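DNA methyltransferase (Nicotiana tabacum, PDB 4ONQ) probably transfers methyl groups from S-adenosylmethionine to cytosine C5 in DNA, this chain being its catalytic domain, here with the inhibitor sinefungin bound. Local coordinates at residues Ser58-Ile63 / Gly81-Leu86; Glu89-Leu94 / Ala217-Val222; Ser115-Thr120 / Leu166-Arg171; Gly230-Ser235 / Pro253-Val258. The protein carries 5 engineered substitutions. One frame throughout, in Å; residues are numbered along the deposited sequence.

Interaction 1 comes first in the chain. It closes the short loop from the end of helix 50-59 to strand 79-84 of the central mixed sheet. Interaction 2 opens just after it, at 89-94, and closes only at helix 213-220, a long loop. Interaction 3 (115-120 with 166-171) is nested inside that loop and lies apart, its centre about 33 Å from that of interaction 2. Interaction 4 follows in series and pairs strands 231-236 and 254-260. Interactions 1 and 2 touch: His84 packs on Arg91, and Tyr82 on His219. Interactions 1 and 4 reach the same sheet, their nearest atoms about 8 Å apart.

Interaction 1. Residues Ser58-Ile63 / Gly81-Leu86; sequences SSLYDI and GYIHNL. Engineered in segment 58-63: Ser58 (natural residue Arg), Ser59 (natural residue Phe).
Ile63 and Ile83 are the nearest backbone pair, with CA atoms 6.5 Å apart, where the type I' turn Leu60-Ile63 after helix 50-59 meets strand 79-84. The turn is closed by the bond from Ile63 N to Leu60 O. Both its end residues face the strand. Ile83 CG2 is the shared point of contact. It is anti to the backbone N (Ile83 CG1 has chi1 -54°), and it touches Leu60 CD1 at 3.6 Å and Ile63 CB at 3.8 Å. The other branch of Ile83 ends at CD1, 3.6 Å from Ile63 O. Ile63 reaches further along the strand. Its CD1 lies 3.3 Å from His84 O and 4.1 Å from Asn85 CB. An alanine in place of Ile63 would probably open a gap beside Ile83 and His84 O and let the turn shift against the strand. Around the contact, Leu60 also packs on Val342 and Leu345 of helix 337-352, while Ile83 rests on Trp53 and Ile56 of helix 50-59. Ile63 O is hydrogen-bonded to Ser57 OG, and the Asn85 amide to Phe40 N, Ala34 O and Pro38 O. The joint is made by aliphatic branches packing on each other and on two backbone carbonyls, without polar bonds between the segments.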
loop_
_atom_site.group_PDB
_atom_site.type_symbol
_atom_site.label_atom_id
_atom_site.label_comp_id
_atom_site.label_asym_id
_atom_site.label_seq_id
_atom_site.Cartn_x
_atom_site.Cartn_y
_atom_site.Cartn_z
ATOM N N SER A 58 9.696 -19.398 4.765
ATOM C CA SER A 58 10.920 -20.070 5.192
ATOM C C SER A 58 12.080 -19.090 5.276
ATOM O O SER A 58 12.930 -19.199 6.159
ATOM C CB SER A 58 11.271 -21.228 4.252
ATOM O OG SER A 58 11.766 -20.763 3.008
ATOM N N SER A 59 12.105 -18.124 4.364
ATOM C CA SER A 59 13.171 -17.132 4.343
ATOM C C SER A 59 13.010 -16.131 5.482
ATOM O O SER A 59 13.988 -15.548 5.951
ATOM C CB SER A 59 13.202 -16.400 3.003
ATOM O OG SER A 59 13.484 -17.294 1.943
ATOM N N LEU A 60 11.773 -15.936 5.926
ATOM C CA LEU A 60 11.490 -14.962 6.975
ATOM C C LEU A 60 11.060 -15.626 8.276
ATOM O O LEU A 60 9.955 -15.397 8.766
ATOM C CB LEU A 60 10.427 -13.955 6.521
ATOM C CG LEU A 60 10.825 -12.971 5.423
ATOM C CD1 LEU A 60 9.667 -12.042 5.088
ATOM C CD2 LEU A 60 12.043 -12.171 5.845
ATOM N N TYR A 61 11.939 -16.463 8.816
ATOM C CA TYR A 61 11.795 -16.978 10.173
ATOM C C TYR A 61 10.499 -17.762 10.402
ATOM O O TYR A 61 9.943 -17.750 11.501
ATOM C CB TYR A 61 11.950 -15.824 11.167
ATOM C CG TYR A 61 13.081 -14.895 10.770
ATOM C CD1 TYR A 61 14.406 -15.291 10.899
ATOM C CD2 TYR A 61 12.824 -13.639 10.238
ATOM C CE1 TYR A 61 15.444 -14.457 10.525
ATOM C CE2 TYR A 61 13.856 -12.798 9.858
ATOM C CZ TYR A 61 15.161 -13.212 10.005
ATOM O OH TYR A 61 16.189 -12.377 9.632
ATOM N N ASP A 62 10.033 -18.429 9.344
ATOM C CA ASP A 62 8.887 -19.344 9.388
ATOM C C ASP A 62 7.525 -18.690 9.613
ATOM O O ASP A 62 6.506 -19.379 9.661
ATOM C CB ASP A 62 9.113 -20.449 10.415
ATOM C CG ASP A 62 10.355 -21.253 10.129
ATOM O OD1 ASP A 62 10.595 -21.565 8.944
ATOM O OD2 ASP A 62 11.092 -21.565 11.089
ATOM N N ILE A 63 7.513 -17.367 9.736
ATOM C CA ILE A 63 6.283 -16.611 9.973
ATOM C C ILE A 63 5.221 -16.837 8.886
ATOM O O ILE A 63 5.523 -16.855 7.692
ATOM C CB ILE A 63 6.582 -15.099 10.119
ATOM C CG1 ILE A 63 7.591 -14.871 11.250
ATOM C CG2 ILE A 63 5.302 -14.307 10.362
ATOM C CD1 ILE A 63 7.804 -13.411 11.598
ATOM N N GLY A 81 -0.485 -10.169 1.132
ATOM C CA GLY A 81 0.035 -10.950 2.238
ATOM C C GLY A 81 1.154 -10.185 2.928
ATOM O O GLY A 81 2.106 -9.732 2.281
ATOM N N TYR A 82 1.030 -10.024 4.244
ATOM C CA TYR A 82 2.030 -9.310 5.029
ATOM C C TYR A 82 2.724 -10.238 6.019
ATOM O O TYR A 82 2.085 -10.811 6.894
ATOM C CB TYR A 82 1.391 -8.147 5.794
ATOM C CG TYR A 82 0.616 -7.181 4.927
ATOM C CD1 TYR A 82 1.216 -6.038 4.409
ATOM C CD2 TYR A 82 -0.721 -7.410 4.630
ATOM C CE1 TYR A 82 0.501 -5.147 3.617
ATOM C CE2 TYR A 82 -1.440 -6.533 3.844
ATOM C CZ TYR A 82 -0.828 -5.403 3.339
ATOM O OH TYR A 82 -1.559 -4.546 2.550
ATOM N N ILE A 83 4.034 -10.386 5.875
ATOM C CA ILE A 83 4.822 -11.150 6.829
ATOM C C ILE A 83 5.438 -10.177 7.815
ATOM O O ILE A 83 6.173 -9.281 7.416
ATOM C CB ILE A 83 5.966 -11.902 6.136
ATOM C CG1 ILE A 83 5.429 -12.760 4.989
ATOM C CG2 ILE A 83 6.742 -12.740 7.152
ATOM C CD1 ILE A 83 5.079 -14.169 5.397
ATOM N N HIS A 84 5.153 -10.347 9.100
ATOM C CA HIS A 84 5.704 -9.436 10.095
ATOM C C HIS A 84 5.856 -10.075 11.473
ATOM O O HIS A 84 5.355 -11.169 11.720
ATOM C CB HIS A 84 4.849 -8.171 10.181
ATOM C CG HIS A 84 3.421 -8.431 10.542
ATOM N ND1 HIS A 84 2.975 -8.455 11.846
ATOM C CD2 HIS A 84 2.338 -8.680 9.769
ATOM C CE1 HIS A 84 1.678 -8.703 11.860
ATOM N NE2 HIS A 84 1.267 -8.846 10.613
ATOM N N ASN A 85 6.557 -9.378 12.362
ATOM C CA ASN A 85 6.754 -9.840 13.729
ATOM C C ASN A 85 6.224 -8.831 14.749
ATOM O O ASN A 85 6.733 -8.729 15.864
ATOM C CB ASN A 85 8.234 -10.146 13.983
ATOM C CG ASN A 85 9.122 -8.913 13.859
ATOM O OD1 ASN A 85 8.679 -7.846 13.426
ATOM N ND2 ASN A 85 10.391 -9.062 14.227
ATOM N N LEU A 86 5.199 -8.086 14.350
ATOM C CA LEU A 86 4.586 -7.075 15.205
ATOM C C LEU A 86 3.584 -7.727 16.133
ATOM O O LEU A 86 3.056 -8.793 15.822
ATOM C CB LEU A 86 3.839 -6.051 14.348
ATOM C CG LEU A 86 4.649 -5.351 13.260
ATOM C CD1 LEU A 86 3.733 -4.680 12.239
ATOM C CD2 LEU A 86 5.587 -4.344 13.894
#

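Interaction 2. Residues Glu89-Leu94 / Ala217-Val222; sequences ENRFPL and AYHLSV
Ala217, on helix 213-220, puts its CB 3.6 Å from Leu94 CD2, the closer of the two leucine methyls. The same alanine packs on Ala246 of helix 242-249. Tyr218 comes next. Its CG is anti to the backbone N (chi1 -179°), which carries the ring out to the loop 89-94. Arg91 CB lies over one face in a CH-pi contact, 4.0 Å from the centroid of the Tyr218 ring and displaced toward the rim. Pro93 N meets the edge of that ring in its plane, and Pro93 CB is 4.1 Å from Tyr218 CD1. His219 offers CD2 to one face of the Arg91 guanidinium, 3.7 Å from Arg91 NH1, with the two planes 36° apart. Both groups have stronger partners outside: Arg91 NH1 forms a salt bridge with Glu66, and His219 ND1 is bonded to the Tyr41 hydroxyl. Ser221 is the polar link. Its OG accepts from Phe92 N at 3.0 Å, N-H...O angle 159°, and donates back to Tyr218 O. Ser221 CB sits over the centre of the Phe92 ring, 3.6 Å from its centroid. Val222 closes the walk, with CG1 3.7 Å from Arg91 CG, the two side chains pointing the same way. The loop therefore lies on the helix end through carbon-to-ring contacts and one backbone N-H held by a hydroxyl. The arginine charge is probably balanced by Glu66, while its aliphatic part packs on Tyr218.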
loop_
_atom_site.group_PDB
_atom_site.type_symbol
_atom_site.label_atom_id
_atom_site.label_comp_id
_atom_site.label_asym_id
_atom_site.label_seq_id
_atom_site.Cartn_x
_atom_site.Cartn_y
_atom_site.Cartn_z
ATOM N N GLU A 89 -2.338 -7.383 18.735
ATOM C CA GLU A 89 -3.427 -6.864 19.552
ATOM C C GLU A 89 -3.279 -5.371 19.827
ATOM O O GLU A 89 -2.181 -4.817 19.730
ATOM C CB GLU A 89 -3.532 -7.652 20.858
ATOM C CG GLU A 89 -3.829 -9.130 20.649
ATOM C CD GLU A 89 -3.598 -9.957 21.898
ATOM O OE1 GLU A 89 -3.845 -11.181 21.855
ATOM O OE2 GLU A 89 -3.167 -9.384 22.921
ATOM N N ASN A 90 -4.399 -4.736 20.170
ATOM C CA ASN A 90 -4.462 -3.296 20.410
ATOM C C ASN A 90 -4.131 -2.471 19.169
ATOM O O ASN A 90 -3.443 -1.452 19.248
ATOM C CB ASN A 90 -3.576 -2.892 21.590
ATOM C CG ASN A 90 -3.921 -3.647 22.857
ATOM O OD1 ASN A 90 -5.094 -3.808 23.201
ATOM N ND2 ASN A 90 -2.898 -4.128 23.555
ATOM N N ARG A 91 -4.626 -2.930 18.024
ATOM C CA ARG A 91 -4.496 -2.198 16.775
ATOM C C ARG A 91 -5.639 -1.206 16.666
ATOM O O ARG A 91 -6.784 -1.538 16.966
ATOM C CB ARG A 91 -4.567 -3.155 15.585
ATOM C CG ARG A 91 -3.369 -4.058 15.414
ATOM C CD ARG A 91 -3.656 -5.108 14.356
ATOM N NE ARG A 91 -2.439 -5.761 13.892
ATOM C CZ ARG A 91 -2.408 -6.721 12.975
ATOM N NH1 ARG A 91 -3.538 -7.147 12.419
ATOM N NH2 ARG A 91 -1.246 -7.254 12.612
ATOM N N PHE A 92 -5.330 0.011 16.239
ATOM C CA PHE A 92 -6.360 1.011 15.997
ATOM C C PHE A 92 -6.200 1.589 14.590
ATOM O O PHE A 92 -5.087 1.676 14.076
ATOM C CB PHE A 92 -6.326 2.107 17.072
ATOM C CG PHE A 92 -4.995 2.806 17.204
ATOM C CD1 PHE A 92 -4.728 3.959 16.482
ATOM C CD2 PHE A 92 -4.020 2.320 18.064
ATOM C CE1 PHE A 92 -3.508 4.611 16.604
ATOM C CE2 PHE A 92 -2.796 2.965 18.191
ATOM C CZ PHE A 92 -2.541 4.111 17.460
ATOM N N PRO A 93 -7.318 1.956 13.948
ATOM C CA PRO A 93 -7.247 2.516 12.596
ATOM C C PRO A 93 -7.000 4.022 12.591
ATOM O O PRO A 93 -7.171 4.686 13.608
ATOM C CB PRO A 93 -8.635 2.218 12.031
ATOM C CG PRO A 93 -9.526 2.257 13.225
ATOM C CD PRO A 93 -8.709 1.718 14.377
ATOM N N LEU A 94 -6.577 4.533 11.440
ATOM C CA LEU A 94 -6.462 5.962 11.202
ATOM C C LEU A 94 -7.867 6.554 11.158
ATOM O O LEU A 94 -8.788 5.943 10.611
ATOM C CB LEU A 94 -5.763 6.191 9.864
ATOM C CG LEU A 94 -4.404 6.891 9.812
ATOM C CD1 LEU A 94 -3.553 6.537 11.003
ATOM C CD2 LEU A 94 -3.688 6.525 8.513
ATOM N N ALA A 217 -1.099 1.370 8.140
ATOM C CA ALA A 217 -1.130 2.135 9.381
ATOM C C ALA A 217 -1.872 1.360 10.454
ATOM O O ALA A 217 -1.497 1.400 11.626
ATOM C CB ALA A 217 -1.775 3.488 9.168
ATOM N N TYR A 218 -2.929 0.660 10.050
ATOM C CA TYR A 218 -3.648 -0.194 10.986
ATOM C C TYR A 218 -2.705 -1.229 11.576
ATOM O O TYR A 218 -2.754 -1.502 12.774
ATOM C CB TYR A 218 -4.835 -0.883 10.316
ATOM C CG TYR A 218 -5.646 -1.763 11.246
ATOM C CD1 TYR A 218 -6.460 -1.210 12.231
ATOM C CD2 TYR A 218 -5.612 -3.146 11.128
ATOM C CE1 TYR A 218 -7.211 -2.011 13.073
ATOM C CE2 TYR A 218 -6.356 -3.953 11.967
ATOM C CZ TYR A 218 -7.153 -3.384 12.936
ATOM O OH TYR A 218 -7.892 -4.195 13.769
ATOM N N HIS A 219 -1.833 -1.801 10.748
ATOM C CA HIS A 219 -0.860 -2.748 11.306
ATOM C C HIS A 219 0.240 -2.105 12.172
ATOM O O HIS A 219 0.610 -2.647 13.213
ATOM C CB HIS A 219 -0.258 -3.632 10.217
ATOM C CG HIS A 219 -1.280 -4.408 9.449
ATOM N ND1 HIS A 219 -1.068 -4.851 8.161
ATOM C CD2 HIS A 219 -2.530 -4.807 9.783
ATOM C CE1 HIS A 219 -2.141 -5.493 7.738
ATOM N NE2 HIS A 219 -3.043 -5.482 8.703
ATOM N N LEU A 220 0.750 -0.950 11.751
ATOM C CA LEU A 220 1.862 -0.305 12.448
ATOM C C LEU A 220 1.426 0.454 13.696
ATOM O O LEU A 220 2.267 0.912 14.466
ATOM C CB LEU A 220 2.602 0.658 11.513
ATOM C CG LEU A 220 3.260 0.077 10.260
ATOM C CD1 LEU A 220 3.930 1.171 9.422
ATOM C CD2 LEU A 220 4.267 -0.989 10.640
ATOM N N SER A 221 0.120 0.598 13.892
ATOM C CA SER A 221 -0.396 1.430 14.979
ATOM C C SER A 221 0.079 0.955 16.351
ATOM O O SER A 221 0.215 1.752 17.274
ATOM C CB SER A 221 -1.923 1.479 14.943
ATOM O OG SER A 221 -2.477 0.212 15.227
ATOM N N VAL A 222 0.346 -0.343 16.466
ATOM C CA VAL A 222 0.864 -0.932 17.697
ATOM C C VAL A 222 2.225 -0.361 18.093
ATOM O O VAL A 222 2.678 -0.547 19.220
ATOM C CB VAL A 222 1.011 -2.464 17.574
ATOM C CG1 VAL A 222 -0.315 -3.102 17.186
ATOM C CG2 VAL A 222 2.093 -2.814 16.558
#

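Interaction 3. Residues Ser115-Thr120 / Leu166-Arg171; sequences SWDPRT and LVWVGR
Asp117, Arg119 and Trp168 form the polar part of this contact. The indole N-H of Trp168 points straight at the carboxylate, with Trp168 NE1 2.8 Å from Asp117 OD2 and an N-H...O angle of 164°. The oxygen lies in the indole plane; the N-H reaches it from the anti side, tilted 26° out of the carboxylate plane. Arg119 extends the network: its NH1 and NH2 both donate to one atom, Leu166 O, NH1 at 2.9 Å, in an end-on grip. The bend at chi3 turns the guanidinium of Arg119 back so that its edge lies alongside the Asp117 carboxylate.

The salt bridge is within the loop. Arg119 grips Asp117 side-on, NE to OD1 and NH2 to OD2, the latter pair 2.9 Å apart. Asp117 OD1 also accepts from Arg119 N, which makes an Asx turn. Each carboxylate oxygen thus has two donors, and these would fix its rotation. The strand 166-170 pairs with 173-176 as a two-stranded antiparallel sheet, and a classic beta bulge at Val169 and Gly170 interrupts that pairing. This small sheet is separate from the central mixed sheet.

The apolar part is the pair of tryptophans. Trp116 CH2 touches Trp168 CZ2 at 3.9 Å. The six-membered rings are oblique, planes at 80° and centroids 5.8 Å apart. Trp113 meets Trp168 edge-to-face, and Trp116 also packs on Val157 of helix 151-164.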
loop_
_atom_site.group_PDB
_atom_site.type_symbol
_atom_site.label_atom_id
_atom_site.label_comp_id
_atom_site.label_asym_id
_atom_site.label_seq_id
_atom_site.Cartn_x
_atom_site.Cartn_y
_atom_site.Cartn_z
ATOM N N SER A 115 -28.032 2.470 -12.768
ATOM C CA SER A 115 -28.565 1.485 -11.830
ATOM C C SER A 115 -28.081 0.066 -12.146
ATOM O O SER A 115 -28.013 -0.788 -11.259
ATOM C CB SER A 115 -30.094 1.529 -11.823
ATOM O OG SER A 115 -30.608 1.294 -13.123
ATOM N N TRP A 116 -27.738 -0.181 -13.406
ATOM C CA TRP A 116 -27.318 -1.512 -13.827
ATOM C C TRP A 116 -25.827 -1.780 -13.612
ATOM O O TRP A 116 -25.337 -2.870 -13.917
ATOM C CB TRP A 116 -27.707 -1.771 -15.285
ATOM C CG TRP A 116 -27.233 -0.722 -16.249
ATOM C CD1 TRP A 116 -27.912 0.391 -16.646
ATOM C CD2 TRP A 116 -25.981 -0.697 -16.946
ATOM N NE1 TRP A 116 -27.159 1.110 -17.544
ATOM C CE2 TRP A 116 -25.968 0.464 -17.741
ATOM C CE3 TRP A 116 -24.866 -1.540 -16.965
ATOM C CZ2 TRP A 116 -24.887 0.803 -18.553
ATOM C CZ3 TRP A 116 -23.792 -1.203 -17.774
ATOM C CH2 TRP A 116 -23.811 -0.040 -18.557
ATOM N N ASP A 117 -25.108 -0.783 -13.099
ATOM C CA ASP A 117 -23.717 -0.972 -12.705
ATOM C C ASP A 117 -23.691 -1.199 -11.198
ATOM O O ASP A 117 -23.818 -0.256 -10.417
ATOM C CB ASP A 117 -22.871 0.244 -13.091
ATOM C CG ASP A 117 -21.372 0.001 -12.939
ATOM O OD1 ASP A 117 -20.962 -0.747 -12.021
ATOM O OD2 ASP A 117 -20.598 0.564 -13.745
ATOM N N PRO A 118 -23.527 -2.461 -10.783
ATOM C CA PRO A 118 -23.688 -2.847 -9.376
ATOM C C PRO A 118 -22.466 -2.568 -8.513
ATOM O O PRO A 118 -22.555 -2.712 -7.299
ATOM C CB PRO A 118 -23.924 -4.358 -9.461
ATOM C CG PRO A 118 -23.160 -4.779 -10.676
ATOM C CD PRO A 118 -23.219 -3.615 -11.649
ATOM N N ARG A 119 -21.349 -2.184 -9.124
ATOM C CA ARG A 119 -20.120 -1.946 -8.372
ATOM C C ARG A 119 -20.288 -0.891 -7.281
ATOM O O ARG A 119 -20.877 0.168 -7.503
ATOM C CB ARG A 119 -18.998 -1.507 -9.301
ATOM C CG ARG A 119 -18.552 -2.539 -10.296
ATOM C CD ARG A 119 -17.499 -1.938 -11.216
ATOM N NE ARG A 119 -18.032 -0.812 -11.978
ATOM C CZ ARG A 119 -17.282 0.136 -12.526
ATOM N NH1 ARG A 119 -15.965 0.101 -12.386
ATOM N NH2 ARG A 119 -17.855 1.120 -13.206
ATOM N N THR A 120 -19.767 -1.194 -6.099
ATOM C CA THR A 120 -19.663 -0.205 -5.034
ATOM C C THR A 120 -18.217 -0.184 -4.565
ATOM O O THR A 120 -17.831 0.589 -3.691
ATOM C CB THR A 120 -20.594 -0.532 -3.858
ATOM O OG1 THR A 120 -20.283 -1.837 -3.358
ATOM C CG2 THR A 120 -22.049 -0.501 -4.309
ATOM N N LEU A 166 -12.820 1.825 -14.529
ATOM C CA LEU A 166 -13.460 2.999 -15.100
ATOM C C LEU A 166 -14.636 3.417 -14.237
ATOM O O LEU A 166 -15.356 2.577 -13.713
ATOM C CB LEU A 166 -13.918 2.707 -16.524
ATOM C CG LEU A 166 -12.782 2.256 -17.436
ATOM C CD1 LEU A 166 -13.327 1.865 -18.786
ATOM C CD2 LEU A 166 -11.731 3.346 -17.582
ATOM N N VAL A 167 -14.817 4.722 -14.078
ATOM C CA VAL A 167 -15.893 5.250 -13.258
ATOM C C VAL A 167 -16.752 6.178 -14.106
ATOM O O VAL A 167 -16.263 6.790 -15.047
ATOM C CB VAL A 167 -15.334 6.008 -12.038
ATOM C CG1 VAL A 167 -14.573 5.047 -11.116
ATOM C CG2 VAL A 167 -14.423 7.149 -12.487
ATOM N N TRP A 168 -18.035 6.271 -13.779
ATOM C CA TRP A 168 -18.945 7.130 -14.529
ATOM C C TRP A 168 -18.794 8.578 -14.098
ATOM O O TRP A 168 -18.809 8.873 -12.908
ATOM C CB TRP A 168 -20.396 6.670 -14.360
ATOM C CG TRP A 168 -20.615 5.279 -14.863
ATOM C CD1 TRP A 168 -20.486 4.116 -14.152
ATOM C CD2 TRP A 168 -20.982 4.898 -16.195
ATOM N NE1 TRP A 168 -20.758 3.035 -14.963
ATOM C CE2 TRP A 168 -21.065 3.488 -16.219
ATOM C CE3 TRP A 168 -21.248 5.611 -17.370
ATOM C CZ2 TRP A 168 -21.405 2.779 -17.371
ATOM C CZ3 TRP A 168 -21.583 4.906 -18.513
ATOM C CH2 TRP A 168 -21.657 3.501 -18.504
ATOM N N VAL A 169 -18.634 9.474 -15.070
ATOM C CA VAL A 169 -18.459 10.897 -14.777
ATOM C C VAL A 169 -19.480 11.761 -15.503
ATOM O O VAL A 169 -19.524 12.975 -15.326
ATOM C CB VAL A 169 -17.042 11.381 -15.135
ATOM C CG1 VAL A 169 -16.020 10.721 -14.220
ATOM C CG2 VAL A 169 -16.740 11.092 -16.595
ATOM N N GLY A 170 -20.297 11.123 -16.328
ATOM C CA GLY A 170 -21.362 11.812 -17.024
ATOM C C GLY A 170 -22.214 10.755 -17.685
ATOM O O GLY A 170 -21.870 9.573 -17.643
ATOM N N ARG A 171 -23.329 11.161 -18.281
ATOM C CA ARG A 171 -24.161 10.215 -19.008
ATOM C C ARG A 171 -23.422 9.783 -20.273
ATOM O O ARG A 171 -22.937 10.627 -21.036
ATOM C CB ARG A 171 -25.517 10.831 -19.354
ATOM C CG ARG A 171 -26.562 9.810 -19.768
ATOM C CD ARG A 171 -27.899 10.472 -20.041
ATOM N NE ARG A 171 -28.295 11.359 -18.951
ATOM C CZ ARG A 171 -29.486 11.943 -18.859
ATOM N NH1 ARG A 171 -30.404 11.727 -19.790
ATOM N NH2 ARG A 171 -29.758 12.738 -17.832
#

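Interaction 4. Residues Gly230-Ser235 / Pro253-Val258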
loop_
_atom_site.group_PDB
_atom_site.type_symbol
_atom_site.label_atom_id
_atom_site.label_comp_id
_atom_site.label_asym_id
_atom_site.label_seq_id
_atom_site.Cartn_x
_atom_site.Cartn_y
_atom_site.Cartn_z
ATOM N N GLY A 230 10.632 8.497 19.282
ATOM C CA GLY A 230 10.725 8.519 17.854
ATOM C C GLY A 230 11.320 7.231 17.379
ATOM O O GLY A 230 11.929 6.499 18.101
ATOM N N ILE A 231 11.124 6.976 16.124
ATOM C CA ILE A 231 11.439 5.698 15.582
ATOM C C ILE A 231 12.483 5.818 14.482
ATOM O O ILE A 231 12.552 6.809 13.807
ATOM C CB ILE A 231 10.136 4.981 15.176
ATOM C CG1 ILE A 231 10.307 3.504 15.154
ATOM C CG2 ILE A 231 9.583 5.439 13.858
ATOM C CD1 ILE A 231 9.034 2.828 14.754
ATOM N N ASN A 232 13.338 4.818 14.378
ATOM C CA ASN A 232 14.343 4.740 13.342
ATOM C C ASN A 232 13.914 3.695 12.354
ATOM O O ASN A 232 13.644 2.612 12.726
ATOM C CB ASN A 232 15.661 4.327 13.954
ATOM C CG ASN A 232 16.461 5.483 14.480
ATOM O OD1 ASN A 232 16.119 6.613 14.296
ATOM N ND2 ASN A 232 17.550 5.184 15.122
ATOM N N VAL A 233 13.839 4.033 11.083
ATOM C CA VAL A 233 13.233 3.136 10.112
ATOM C C VAL A 233 14.172 2.831 8.959
ATOM O O VAL A 233 14.750 3.738 8.359
ATOM C CB VAL A 233 11.950 3.743 9.517
ATOM C CG1 VAL A 233 11.280 2.746 8.589
ATOM C CG2 VAL A 233 11.006 4.173 10.623
ATOM N N LEU A 234 14.333 1.549 8.654
ATOM C CA LEU A 234 14.960 1.158 7.407
ATOM C C LEU A 234 13.848 0.844 6.418
ATOM O O LEU A 234 13.197 -0.197 6.514
ATOM C CB LEU A 234 15.870 -0.052 7.592
ATOM C CG LEU A 234 16.629 -0.469 6.326
ATOM C CD1 LEU A 234 17.343 0.726 5.742
ATOM C CD2 LEU A 234 17.625 -1.588 6.599
ATOM N N SER A 235 13.616 1.759 5.482
ATOM C CA SER A 235 12.567 1.583 4.487
ATOM C C SER A 235 13.161 1.124 3.162
ATOM O O SER A 235 13.842 1.888 2.482
ATOM C CB SER A 235 11.790 2.884 4.296
ATOM O OG SER A 235 10.616 2.661 3.539
ATOM N N PRO A 253 6.508 9.682 15.866
ATOM C CA PRO A 253 7.555 10.569 15.420
ATOM C C PRO A 253 8.626 9.812 14.684
ATOM O O PRO A 253 8.942 8.712 15.031
ATOM C CB PRO A 253 8.084 11.178 16.709
ATOM C CG PRO A 253 7.259 10.649 17.776
ATOM C CD PRO A 253 6.577 9.445 17.302
ATOM N N LEU A 254 9.184 10.435 13.674
ATOM C CA LEU A 254 10.234 9.828 12.928
ATOM C C LEU A 254 11.558 10.451 13.261
ATOM O O LEU A 254 11.774 11.600 13.022
ATOM C CB LEU A 254 9.962 10.030 11.459
ATOM C CG LEU A 254 8.697 9.385 10.953
ATOM C CD1 LEU A 254 8.305 9.965 9.633
ATOM C CD2 LEU A 254 8.857 7.903 10.852
ATOM N N ASN A 255 12.466 9.653 13.770
ATOM C CA ASN A 255 13.762 10.171 14.088
ATOM C C ASN A 255 14.769 9.942 13.006
ATOM O O ASN A 255 15.336 10.847 12.507
ATOM C CB ASN A 255 14.238 9.597 15.412
ATOM C CG ASN A 255 15.673 9.887 15.676
ATOM O OD1 ASN A 255 16.516 9.030 15.532
ATOM N ND2 ASN A 255 15.964 11.108 16.070
ATOM N N THR A 256 14.910 8.748 12.549
ATOM C CA THR A 256 15.749 8.647 11.425
ATOM C C THR A 256 15.114 7.669 10.447
ATOM O O THR A 256 14.617 6.664 10.860
ATOM C CB THR A 256 17.105 8.243 11.899
ATOM O OG1 THR A 256 18.038 9.291 11.660
ATOM C CG2 THR A 256 17.561 7.082 11.168
ATOM N N VAL A 257 15.070 8.010 9.172
ATOM C CA VAL A 257 14.630 7.093 8.130
ATOM C C VAL A 257 15.686 6.863 7.064
ATOM O O VAL A 257 16.154 7.775 6.459
ATOM C CB VAL A 257 13.361 7.582 7.426
ATOM C CG1 VAL A 257 13.025 6.697 6.250
ATOM C CG2 VAL A 257 12.205 7.629 8.378
ATOM N N VAL A 258 16.034 5.615 6.844
ATOM C CA VAL A 258 16.909 5.243 5.739
ATOM C C VAL A 258 16.061 4.632 4.639
ATOM O O VAL A 258 15.447 3.585 4.816
ATOM C CB VAL A 258 18.009 4.265 6.160
ATOM C CG1 VAL A 258 18.888 3.922 4.960
ATOM C CG2 VAL A 258 18.842 4.867 7.272
#
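Segments 231-235 and 256-258 run parallel, their axes 4.6 Å apart at closest approach and 7° between their directions. A beta bulge shifts the register between Ile231 and Asn232. There Ile231 O accepts from Asn255 N at 2.8 Å and weakly from Thr256 N. Beyond it Val233 N bonds to Thr256 O, Val258 N to Val233 O at 2.7 Å, and Ser235 N to Val258 O. Gly230 has backbone angles that call for glycine. On one face Val233 CB meets Val257 CG2 at 4.1 Å, and Ile231 CG2 meets Leu254 CD2 at 4.0 Å. On the other, Leu234 CD1 lies 3.6 Å from Val258 CB, its CG anti to the backbone N (chi1 -177°). The Asn232 side chain crosses that of Thr256 at a slant, and Asn232 ND2 donates to Phe304 O and Gly306 O. A leucine in place of Asn232 would probably leave those two carbonyls without their donor. The Ser235 side chain, hydrogen-bonded to Glu244, is about 6 Å from sinefungin. The two strands and helix 242-249 form a beta-alpha-beta unit of the Rossmann-like methyltransferase fold. Leu247 of that helix packs on Val233 and Leu254, strand 309-312 flanks 231-236, and helix 337-352 covers Leu234.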